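Local coordinates for protein BA42 (Bizionia argentinensis, PDB 4OA3), which is of unknown function but binds two calcium ions and consists of a stand-alone TPM domain, at residues E13-A24 with K111-E119; E25-L36 with D135-G146. All blocks are in the same frame, centred on the assembly; numbering follows the deposited sequence. Where two conformers were deposited one is given.

Interaction 1 of 2, residues E13-A24 with K111-E119; sequences EEKAIVDAIRDA and KQGLVDGIE
Two parallel helices of the TPM domain pack knobs-into-holes: Ile17 of 13-24 sits among Lys111, Leu114, Val115 and Ile118, and Ile118 of 111-119 fits among Ile17, Ala20, Ile21 and Ala24. The axes run 8.9 Å apart at 5°, a spacing consistent with the small Ala16, Ala20 and Ala24. Ile17 CD1 meets Leu114 CD1 at 3.7 Å, while Ile17 CG2 touches Ile118 CD1, these two isoleucines crossing nearly at right angles. With Ile118 CG2 placed anti to the backbone N, this methyl lies against the Ala20 backbone, 3.4 Å from Ala20 O, and Ile118 CD1 reaches Ile21 CG1. The aliphatic part of Lys111 lies on Glu13, Lys111 CB being 3.7 Å from Glu13 CG, before its chain bends away and NZ bonds Gln112 OE1. A serine at Lys111 would lack the CG and CD that lie on Glu13 and Ala16, and would probably leave a gap there and Gln112 OE1 without this donor. A water joins Glu13 OE2 to the backbone N of Lys111, whereas Glu13 OE1 accepts from Thr10 N. Beneath the pair lies the sheet: Leu114 and Ile118 touch Ile68 of strand 65-71, and Ala24 and Ile118 rest on Ile32 and Val34, respectively, of strand 31-37.

Interaction 2 of 2, residues E25-L36 with D135-G146; sequences EKNTSGEIRVHL and DIDELPNTISKG. With CA (calcium ion), chain B; CA (calcium ion), chain C.
A bend at chi2 (-88°) sets the Glu31 carboxylate against 135-146, where its oxygens bridge two calcium ions, while Glu25, extended beyond CG, presents both oxygens to the first ion. This double calcium site joins the start of strand 31-37 to the C-terminal segment, which continues into a parallel edge strand. Glu31 OE1, Asp137 OD1, Leu139 O, Asn141 OD1 and a water complete the first shell; the second ion takes Glu31 OE2 at 2.3 Å, both Asp135 oxygens, Ile136 O and three waters. The carboxylate planes of Glu25 and Asp137, which share an ion, are turned 81° against each other. Backbone N-H groups of Leu139 and Glu138 approach Glu31 OE1 and OE2 from above the carboxylate plane, each at 3.0 Å, and so fix its rotation; the cations probably offset the gathered negative charge. Ile32 N donates to the anti lone pair of Glu25 OE2. Farther along, the Arg33 chain turns at chi3 and grips Thr142 O side-on with NE and NH2, the oxygen lying in the guanidinium plane, while Pro140 CG lies over one face, offset toward the rim. Strand pairing follows: Ser144 N bonds Val34 O, Leu36 N bonds Ser144 O, and Gly146 N bonds Leu36 O. Beside this ladder, Ser144 OG meets the edge of the His35 ring in a hydrogen bond with ND1, 2.7 Å long and nearly straight at 167°.

In the fold
The centres of the two interactions lie 11 Å apart, and their segments alternate along the chain: helix 11-24 is followed, after a loop, by strand 31-37, and helix 110-128 precedes the C-terminal segment with strand 144-145. Interaction 1 pairs the two helices on one side of the mixed sheet; interaction 2 pairs the strands and holds the calcium ions. They meet directly. Glu14 OE2 forms a salt bridge with Lys145 NZ, Glu14 CG packs on Ile143 CD1, and Ile21 CG2 lies 3.5 Å from the calcium ligand Asn141 OD1. Helix 11-24 thus packs against the metal site through Ile21, and the shared ligands are consistent with the ions tying the C-terminal segment to strand 31-37 and the loop before it.

Interaction 1 of 2, residues E13-A24 with K111-E119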
loop_
_atom_site.group_PDB
_atom_site.type_symbol
_atom_site.label_atom_id
_atom_site.label_comp_id
_atom_site.label_asym_id
_atom_site.label_seq_id
_atom_site.Cartn_x
_atom_site.Cartn_y
_atom_site.Cartn_z
ATOM N N GLU A 13 7.099 3.603 14.893
ATOM C CA GLU A 13 6.372 2.675 14.018
ATOM C C GLU A 13 6.180 3.305 12.640
ATOM O O GLU A 13 6.396 2.661 11.612
ATOM C CB GLU A 13 5.023 2.327 14.635
ATOM C CG GLU A 13 5.149 1.358 15.809
ATOM C CD GLU A 13 3.843 1.099 16.537
ATOM O OE1 GLU A 13 2.990 2.013 16.605
ATOM O OE2 GLU A 13 3.681 -0.027 17.059
ATOM N N GLU A 14 5.786 4.576 12.627
ATOM C CA GLU A 14 5.616 5.274 11.355
ATOM C C GLU A 14 6.901 5.305 10.564
ATOM O O GLU A 14 6.912 5.096 9.346
ATOM C CB GLU A 14 5.120 6.671 11.651
ATOM C CG GLU A 14 4.408 7.275 10.493
ATOM C CD GLU A 14 3.577 8.502 10.807
ATOM O OE1 GLU A 14 3.345 8.823 12.004
ATOM O OE2 GLU A 14 3.170 9.163 9.831
ATOM N N LYS A 15 8.028 5.568 11.246
ATOM C CA LYS A 15 9.325 5.571 10.609
ATOM C C LYS A 15 9.632 4.205 9.975
ATOM O O LYS A 15 10.154 4.156 8.863
ATOM C CB LYS A 15 10.412 5.958 11.625
ATOM C CG LYS A 15 11.840 5.793 11.115
ATOM C CD LYS A 15 12.843 5.898 12.266
ATOM C CE LYS A 15 14.310 5.631 11.938
ATOM N NZ LYS A 15 14.561 5.016 10.605
ATOM N N ALA A 16 9.284 3.126 10.650
ATOM C CA ALA A 16 9.523 1.777 10.144
ATOM C C ALA A 16 8.708 1.522 8.878
ATOM O O ALA A 16 9.183 0.889 7.928
ATOM C CB ALA A 16 9.175 0.747 11.209
ATOM N N ILE A 17 7.486 2.057 8.843
ATOM C CA ILE A 17 6.625 1.894 7.676
ATOM C C ILE A 17 7.136 2.661 6.489
ATOM O O ILE A 17 7.201 2.125 5.383
ATOM C CB ILE A 17 5.179 2.228 8.047
ATOM C CG1 ILE A 17 4.632 1.177 9.074
ATOM C CG2 ILE A 17 4.293 2.265 6.815
ATOM C CD1 ILE A 17 3.438 1.643 9.819
ATOM N N VAL A 18 7.517 3.922 6.701
ATOM C CA VAL A 18 8.043 4.735 5.609
ATOM C C VAL A 18 9.352 4.123 5.081
ATOM O O VAL A 18 9.598 4.131 3.878
ATOM C CB VAL A 18 8.214 6.205 6.090
ATOM C CG1 VAL A 18 8.951 7.043 5.054
ATOM C CG2 VAL A 18 6.857 6.829 6.391
ATOM N N ASP A 19 10.184 3.588 5.980
ATOM C CA ASP A 19 11.443 2.923 5.597
ATOM C C ASP A 19 11.140 1.641 4.772
ATOM O O ASP A 19 11.826 1.376 3.776
ATOM C CB ASP A 19 12.260 2.498 6.834
ATOM C CG ASP A 19 12.900 3.635 7.612
ATOM O OD1 ASP A 19 12.893 4.766 7.115
ATOM O OD2 ASP A 19 13.351 3.392 8.753
ATOM N N ALA A 20 10.056 0.926 5.115
ATOM C CA ALA A 20 9.647 -0.278 4.371
ATOM C C ALA A 20 9.207 0.081 2.947
ATOM O O ALA A 20 9.538 -0.597 1.984
ATOM C CB ALA A 20 8.528 -1.000 5.100
ATOM N N ILE A 21 8.504 1.224 2.793
ATOM C CA ILE A 21 8.122 1.678 1.466
ATOM C C ILE A 21 9.371 1.980 0.647
ATOM O O ILE A 21 9.464 1.613 -0.524
ATOM C CB ILE A 21 7.175 2.911 1.519
ATOM C CG1 ILE A 21 5.831 2.464 2.148
ATOM C CG2 ILE A 21 6.951 3.474 0.113
ATOM C CD1 ILE A 21 4.837 3.567 2.463
ATOM N N ARG A 22 10.341 2.703 1.258
ATOM C CA ARG A 22 11.559 3.036 0.528
ATOM C C ARG A 22 12.294 1.786 0.055
ATOM O O ARG A 22 12.733 1.732 -1.095
ATOM C CB ARG A 22 12.480 3.875 1.410
ATOM C CG ARG A 22 13.692 4.411 0.688
ATOM C CD ARG A 22 14.371 5.507 1.497
ATOM N NE ARG A 22 13.450 6.608 1.774
ATOM C CZ ARG A 22 13.086 7.553 0.907
ATOM N NH1 ARG A 22 13.586 7.572 -0.323
ATOM N NH2 ARG A 22 12.235 8.497 1.271
ATOM N N ASP A 23 12.347 0.776 0.883
ATOM C CA ASP A 23 13.012 -0.484 0.523
ATOM C C ASP A 23 12.240 -1.220 -0.556
ATOM O O ASP A 23 12.832 -1.696 -1.530
ATOM C CB ASP A 23 13.190 -1.385 1.758
ATOM C CG ASP A 23 14.188 -0.883 2.779
ATOM O OD1 ASP A 23 15.140 -0.182 2.380
ATOM O OD2 ASP A 23 14.053 -1.249 3.974
ATOM N N ALA A 24 10.901 -1.276 -0.438
ATOM C CA ALA A 24 10.083 -1.928 -1.451
ATOM C C ALA A 24 10.234 -1.281 -2.823
ATOM O O ALA A 24 10.263 -1.954 -3.841
ATOM C CB ALA A 24 8.625 -1.893 -1.027
ATOM N N LYS A 111 1.773 -2.265 13.191
ATOM C CA LYS A 111 2.965 -1.846 12.453
ATOM C C LYS A 111 3.516 -2.994 11.622
ATOM O O LYS A 111 3.756 -2.853 10.423
ATOM C CB LYS A 111 4.057 -1.293 13.397
ATOM C CG LYS A 111 5.359 -0.878 12.696
ATOM C CD LYS A 111 6.612 -1.466 13.325
ATOM C CE LYS A 111 6.837 -2.907 12.975
ATOM N NZ LYS A 111 8.045 -3.439 13.656
ATOM N N GLN A 112 3.688 -4.172 12.240
ATOM C CA GLN A 112 4.275 -5.283 11.510
ATOM C C GLN A 112 3.438 -5.749 10.326
ATOM O O GLN A 112 3.985 -6.164 9.303
ATOM C CB GLN A 112 4.570 -6.477 12.448
ATOM C CG GLN A 112 5.638 -7.398 11.888
ATOM C CD GLN A 112 6.964 -6.686 11.712
ATOM O OE1 GLN A 112 7.468 -6.037 12.638
ATOM N NE2 GLN A 112 7.538 -6.753 10.524
ATOM N N GLY A 113 2.133 -5.679 10.446
ATOM C CA GLY A 113 1.270 -6.021 9.327
ATOM C C GLY A 113 1.515 -5.113 8.142
ATOM O O GLY A 113 1.591 -5.556 6.998
ATOM N N LEU A 114 1.637 -3.800 8.418
ATOM C CA LEU A 114 1.878 -2.885 7.307
ATOM C C LEU A 114 3.258 -3.099 6.728
ATOM O O LEU A 114 3.407 -3.121 5.514
ATOM C CB LEU A 114 1.717 -1.454 7.784
ATOM C CG LEU A 114 0.257 -1.079 8.100
ATOM C CD1 LEU A 114 0.169 0.294 8.737
ATOM C CD2 LEU A 114 -0.608 -1.122 6.817
ATOM N N VAL A 115 4.282 -3.268 7.559
ATOM C CA VAL A 115 5.633 -3.494 7.034
ATOM C C VAL A 115 5.678 -4.756 6.192
ATOM O O VAL A 115 6.244 -4.765 5.095
ATOM C CB VAL A 115 6.641 -3.579 8.189
ATOM C CG1 VAL A 115 7.991 -4.154 7.724
ATOM C CG2 VAL A 115 6.833 -2.200 8.823
ATOM N N ASP A 116 5.091 -5.839 6.710
ATOM C CA ASP A 116 5.090 -7.113 5.980
ATOM C C ASP A 116 4.310 -7.068 4.686
ATOM O O ASP A 116 4.740 -7.636 3.669
ATOM C CB ASP A 116 4.541 -8.233 6.861
ATOM C CG ASP A 116 5.448 -8.628 8.008
ATOM O OD1 ASP A 116 6.608 -8.107 8.082
ATOM O OD2 ASP A 116 5.019 -9.447 8.830
ATOM N N GLY A 117 3.188 -6.348 4.683
ATOM C CA GLY A 117 2.418 -6.167 3.474
ATOM C C GLY A 117 3.170 -5.360 2.446
ATOM O O GLY A 117 3.143 -5.681 1.267
ATOM N N ILE A 118 3.845 -4.278 2.888
ATOM C CA ILE A 118 4.607 -3.444 1.976
ATOM C C ILE A 118 5.717 -4.279 1.332
ATOM O O ILE A 118 5.943 -4.195 0.115
ATOM C CB ILE A 118 5.141 -2.203 2.721
ATOM C CG1 ILE A 118 3.973 -1.226 3.057
ATOM C CG2 ILE A 118 6.276 -1.507 1.917
ATOM C CD1 ILE A 118 4.273 -0.263 4.136
ATOM N N GLU A 119 6.423 -5.059 2.132
ATOM C CA GLU A 119 7.493 -5.891 1.586
ATOM C C GLU A 119 6.955 -6.891 0.548
ATOM O O GLU A 119 7.505 -7.029 -0.546
ATOM C CB GLU A 119 8.208 -6.640 2.707
ATOM C CG GLU A 119 9.348 -7.525 2.219
ATOM C CD GLU A 119 10.078 -8.299 3.298
ATOM O OE1 GLU A 119 9.412 -8.787 4.242
ATOM O OE2 GLU A 119 11.308 -8.480 3.158
HETATM O O HOH W 1 2.073 -2.002 16.081
#

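Interaction 2 of 2, residues E25-L36 with D135-G146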
loop_
_atom_site.group_PDB
_atom_site.type_symbol
_atom_site.label_atom_id
_atom_site.label_comp_id
_atom_site.label_asym_id
_atom_site.label_seq_id
_atom_site.Cartn_x
_atom_site.Cartn_y
_atom_site.Cartn_z
ATOM N N GLU A 25 10.330 0.064 -2.859
ATOM C CA GLU A 25 10.466 0.787 -4.103
ATOM C C GLU A 25 11.868 0.702 -4.727
ATOM O O GLU A 25 12.080 1.259 -5.805
ATOM C CB GLU A 25 10.039 2.262 -3.904
ATOM C CG GLU A 25 8.540 2.396 -3.646
ATOM C CD GLU A 25 8.036 3.823 -3.596
ATOM O OE1 GLU A 25 8.871 4.756 -3.718
ATOM O OE2 GLU A 25 6.807 4.027 -3.427
ATOM N N LYS A 26 12.790 -0.033 -4.106
ATOM C CA LYS A 26 14.072 -0.357 -4.754
ATOM C C LYS A 26 13.944 -1.725 -5.471
ATOM O O LYS A 26 14.880 -2.125 -6.157
ATOM C CB LYS A 26 15.196 -0.421 -3.737
ATOM C CG LYS A 26 15.528 0.902 -3.083
ATOM C CD LYS A 26 16.576 0.680 -2.007
ATOM C CE LYS A 26 16.847 1.917 -1.210
ATOM N NZ LYS A 26 17.422 1.595 0.126
ATOM N N ASN A 27 12.829 -2.460 -5.281
ATOM C CA ASN A 27 12.600 -3.765 -5.928
ATOM C C ASN A 27 11.673 -3.670 -7.113
ATOM O O ASN A 27 11.607 -4.596 -7.936
ATOM C CB ASN A 27 11.970 -4.733 -4.931
ATOM C CG ASN A 27 12.877 -5.094 -3.801
ATOM O OD1 ASN A 27 14.099 -5.180 -3.964
ATOM N ND2 ASN A 27 12.306 -5.428 -2.654
ATOM N N THR A 28 10.950 -2.576 -7.222
ATOM C CA THR A 28 9.970 -2.404 -8.299
ATOM C C THR A 28 9.865 -0.948 -8.707
ATOM O O THR A 28 10.228 -0.080 -7.917
ATOM C CB THR A 28 8.578 -2.874 -7.796
ATOM O OG1 THR A 28 7.611 -2.750 -8.837
ATOM C CG2 THR A 28 8.098 -2.081 -6.554
ATOM N N SER A 29 9.359 -0.693 -9.922
ATOM C CA SER A 29 9.028 0.656 -10.359
ATOM C C SER A 29 7.632 1.034 -9.801
ATOM O O SER A 29 7.229 2.192 -9.915
ATOM C CB SER A 29 9.015 0.782 -11.869
ATOM O OG SER A 29 7.932 0.067 -12.425
ATOM N N GLY A 30 6.917 0.091 -9.187
ATOM C CA GLY A 30 5.654 0.392 -8.537
ATOM C C GLY A 30 5.843 1.333 -7.354
ATOM O O GLY A 30 6.936 1.446 -6.783
ATOM N N GLU A 31 4.785 2.072 -7.049
ATOM C CA GLU A 31 4.810 3.061 -5.977
ATOM C C GLU A 31 3.780 2.717 -4.946
ATOM O O GLU A 31 2.654 2.375 -5.316
ATOM C CB GLU A 31 4.553 4.425 -6.545
ATOM C CG GLU A 31 5.661 4.922 -7.476
ATOM C CD GLU A 31 6.797 5.656 -6.796
ATOM O OE1 GLU A 31 6.549 6.263 -5.723
ATOM O OE2 GLU A 31 7.945 5.621 -7.314
ATOM N N ILE A 32 4.140 2.756 -3.677
ATOM C CA ILE A 32 3.263 2.320 -2.592
ATOM C C ILE A 32 2.987 3.420 -1.600
ATOM O O ILE A 32 3.899 4.101 -1.178
ATOM C CB ILE A 32 3.892 1.102 -1.845
ATOM C CG1 ILE A 32 4.100 -0.070 -2.795
ATOM C CG2 ILE A 32 3.028 0.703 -0.631
ATOM C CD1 ILE A 32 5.102 -1.054 -2.321
ATOM N N ARG A 33 1.704 3.597 -1.198
ATOM C CA ARG A 33 1.355 4.457 -0.072
ATOM C C ARG A 33 0.373 3.767 0.835
ATOM O O ARG A 33 -0.365 2.860 0.412
ATOM C CB ARG A 33 0.739 5.800 -0.482
ATOM C CG ARG A 33 1.704 6.642 -1.299
ATOM C CD ARG A 33 1.269 8.084 -1.447
ATOM N NE ARG A 33 1.316 8.751 -0.148
ATOM C CZ ARG A 33 0.800 9.942 0.095
ATOM N NH1 ARG A 33 0.183 10.610 -0.866
ATOM N NH2 ARG A 33 0.884 10.466 1.303
ATOM N N VAL A 34 0.381 4.177 2.089
ATOM C CA VAL A 34 -0.558 3.765 3.113
ATOM C C VAL A 34 -1.427 4.958 3.456
ATOM O O VAL A 34 -0.917 6.079 3.593
ATOM C CB VAL A 34 0.175 3.271 4.368
ATOM C CG1 VAL A 34 -0.769 2.989 5.534
ATOM C CG2 VAL A 34 0.996 2.027 4.061
ATOM N N HIS A 35 -2.741 4.705 3.625
ATOM C CA HIS A 35 -3.668 5.719 4.126
ATOM C C HIS A 35 -4.387 5.114 5.311
ATOM O O HIS A 35 -4.914 3.998 5.216
ATOM C CB HIS A 35 -4.702 6.148 3.104
ATOM C CG HIS A 35 -5.770 7.063 3.654
ATOM N ND1 HIS A 35 -5.606 8.443 3.685
ATOM C CD2 HIS A 35 -7.008 6.766 4.114
ATOM C CE1 HIS A 35 -6.766 8.925 4.130
ATOM N NE2 HIS A 35 -7.614 7.968 4.406
ATOM N N LEU A 36 -4.408 5.843 6.416
ATOM C CA LEU A 36 -5.104 5.422 7.616
ATOM C C LEU A 36 -6.259 6.372 7.915
ATOM O O LEU A 36 -6.101 7.587 7.847
ATOM C CB LEU A 36 -4.156 5.444 8.815
ATOM C CG LEU A 36 -2.822 4.634 8.659
ATOM C CD1 LEU A 36 -1.974 4.725 9.923
ATOM C CD2 LEU A 36 -3.076 3.176 8.346
ATOM N N ASP A 135 15.024 5.076 -11.913
ATOM C CA ASP A 135 13.746 5.123 -11.221
ATOM C C ASP A 135 13.531 6.495 -10.628
ATOM O O ASP A 135 14.456 7.071 -10.058
ATOM C CB ASP A 135 13.711 4.118 -10.056
ATOM C CG ASP A 135 12.395 4.173 -9.291
ATOM O OD1 ASP A 135 11.428 3.545 -9.748
ATOM O OD2 ASP A 135 12.360 4.831 -8.237
ATOM N N ILE A 136 12.302 6.980 -10.716
ATOM C CA ILE A 136 11.867 8.242 -10.126
ATOM C C ILE A 136 11.003 7.857 -8.904
ATOM O O ILE A 136 10.210 6.916 -9.008
ATOM C CB ILE A 136 11.034 9.019 -11.162
ATOM C CG1 ILE A 136 11.909 9.416 -12.387
ATOM C CG2 ILE A 136 10.356 10.258 -10.511
ATOM C CD1 ILE A 136 11.167 10.060 -13.463
ATOM N N ASP A 137 11.123 8.587 -7.780
ATOM C CA ASP A 137 10.240 8.362 -6.624
ATOM C C ASP A 137 9.009 9.238 -6.935
ATOM O O ASP A 137 8.994 10.446 -6.697
ATOM C CB ASP A 137 10.943 8.748 -5.324
ATOM C CG ASP A 137 10.227 8.270 -4.080
ATOM O OD1 ASP A 137 9.026 7.908 -4.178
ATOM O OD2 ASP A 137 10.860 8.258 -3.006
ATOM N N GLU A 138 8.056 8.647 -7.653
ATOM C CA GLU A 138 6.913 9.357 -8.225
ATOM C C GLU A 138 5.870 9.824 -7.243
ATOM O O GLU A 138 5.275 10.880 -7.452
ATOM C CB GLU A 138 6.276 8.486 -9.314
ATOM C CG GLU A 138 7.193 8.222 -10.502
ATOM C CD GLU A 138 6.627 7.246 -11.509
ATOM O OE1 GLU A 138 6.473 6.059 -11.150
ATOM O OE2 GLU A 138 6.399 7.649 -12.673
ATOM N N LEU A 139 5.639 9.055 -6.186
ATOM C CA LEU A 139 4.658 9.384 -5.169
ATOM C C LEU A 139 5.348 9.495 -3.831
ATOM O O LEU A 139 6.238 8.708 -3.538
ATOM C CB LEU A 139 3.580 8.303 -5.056
ATOM C CG LEU A 139 2.826 7.963 -6.351
ATOM C CD1 LEU A 139 1.800 6.853 -6.103
ATOM C CD2 LEU A 139 2.148 9.174 -6.964
ATOM N N PRO A 140 4.933 10.434 -2.956
ATOM C CA PRO A 140 5.522 10.493 -1.624
ATOM C C PRO A 140 5.303 9.223 -0.807
ATOM O O PRO A 140 4.336 8.475 -1.046
ATOM C CB PRO A 140 4.849 11.706 -0.970
ATOM C CG PRO A 140 3.708 11.980 -1.738
ATOM C CD PRO A 140 3.858 11.417 -3.123
ATOM N N ASN A 141 6.245 8.927 0.082
ATOM C CA ASN A 141 6.175 7.717 0.896
ATOM C C ASN A 141 5.485 7.995 2.231
ATOM O O ASN A 141 5.255 7.059 2.977
ATOM C CB ASN A 141 7.551 7.154 1.120
ATOM C CG ASN A 141 8.272 6.758 -0.147
ATOM O OD1 ASN A 141 7.713 6.646 -1.236
ATOM N ND2 ASN A 141 9.557 6.416 0.044
ATOM N N THR A 142 5.099 9.255 2.462
ATOM C CA THR A 142 4.371 9.709 3.660
ATOM C C THR A 142 3.132 8.883 3.880
ATOM O O THR A 142 2.386 8.659 2.915
ATOM C CB THR A 142 3.840 11.152 3.392
ATOM O OG1 THR A 142 4.800 11.917 2.715
ATOM C CG2 THR A 142 3.412 11.900 4.634
ATOM N N ILE A 143 2.795 8.593 5.144
ATOM C CA ILE A 143 1.533 7.925 5.446
ATOM C C ILE A 143 0.466 9.018 5.398
ATOM O O ILE A 143 0.598 10.070 6.052
ATOM C CB ILE A 143 1.568 7.235 6.820
ATOM C CG1 ILE A 143 2.668 6.144 6.816
ATOM C CG2 ILE A 143 0.178 6.611 7.176
ATOM C CD1 ILE A 143 2.722 5.349 8.053
ATOM N N SER A 144 -0.560 8.797 4.600
ATOM C CA SER A 144 -1.648 9.736 4.469
ATOM C C SER A 144 -2.617 9.445 5.609
ATOM O O SER A 144 -2.975 8.284 5.883
ATOM C CB SER A 144 -2.312 9.549 3.106
ATOM O OG SER A 144 -3.578 10.178 3.056
ATOM N N LYS A 145 -3.030 10.503 6.313
ATOM C CA LYS A 145 -3.995 10.369 7.401
ATOM C C LYS A 145 -5.271 11.156 7.120
ATOM O O LYS A 145 -5.192 12.299 6.707
ATOM C CB LYS A 145 -3.356 10.801 8.715
ATOM C CG LYS A 145 -2.168 9.919 9.068
ATOM C CD LYS A 145 -2.087 9.636 10.557
ATOM C CE LYS A 145 -0.936 8.728 10.885
ATOM N NZ LYS A 145 0.364 9.336 10.535
ATOM N N GLY A 146 -6.414 10.491 7.296
ATOM C CA GLY A 146 -7.753 11.071 7.100
ATOM C C GLY A 146 -8.661 10.750 8.288
ATOM O O GLY A 146 -8.179 10.173 9.291
ATOM O OXT GLY A 146 -9.870 11.058 8.205
HETATM CA CA CA B . 7.202 6.525 -3.460
HETATM CA CA CA C . 9.920 4.711 -8.160
HETATM O O HOH W 2 11.074 5.565 -2.270
HETATM O O HOH W 3 13.062 3.813 -5.375
HETATM O O HOH W 4 10.666 5.216 -5.849
HETATM O O HOH W 5 9.366 2.540 -7.361
HETATM O O HOH W 6 8.518 4.448 -10.148
HETATM O O HOH W 7 4.989 6.209 -2.587
HETATM O O HOH W 8 2.599 5.931 2.576
#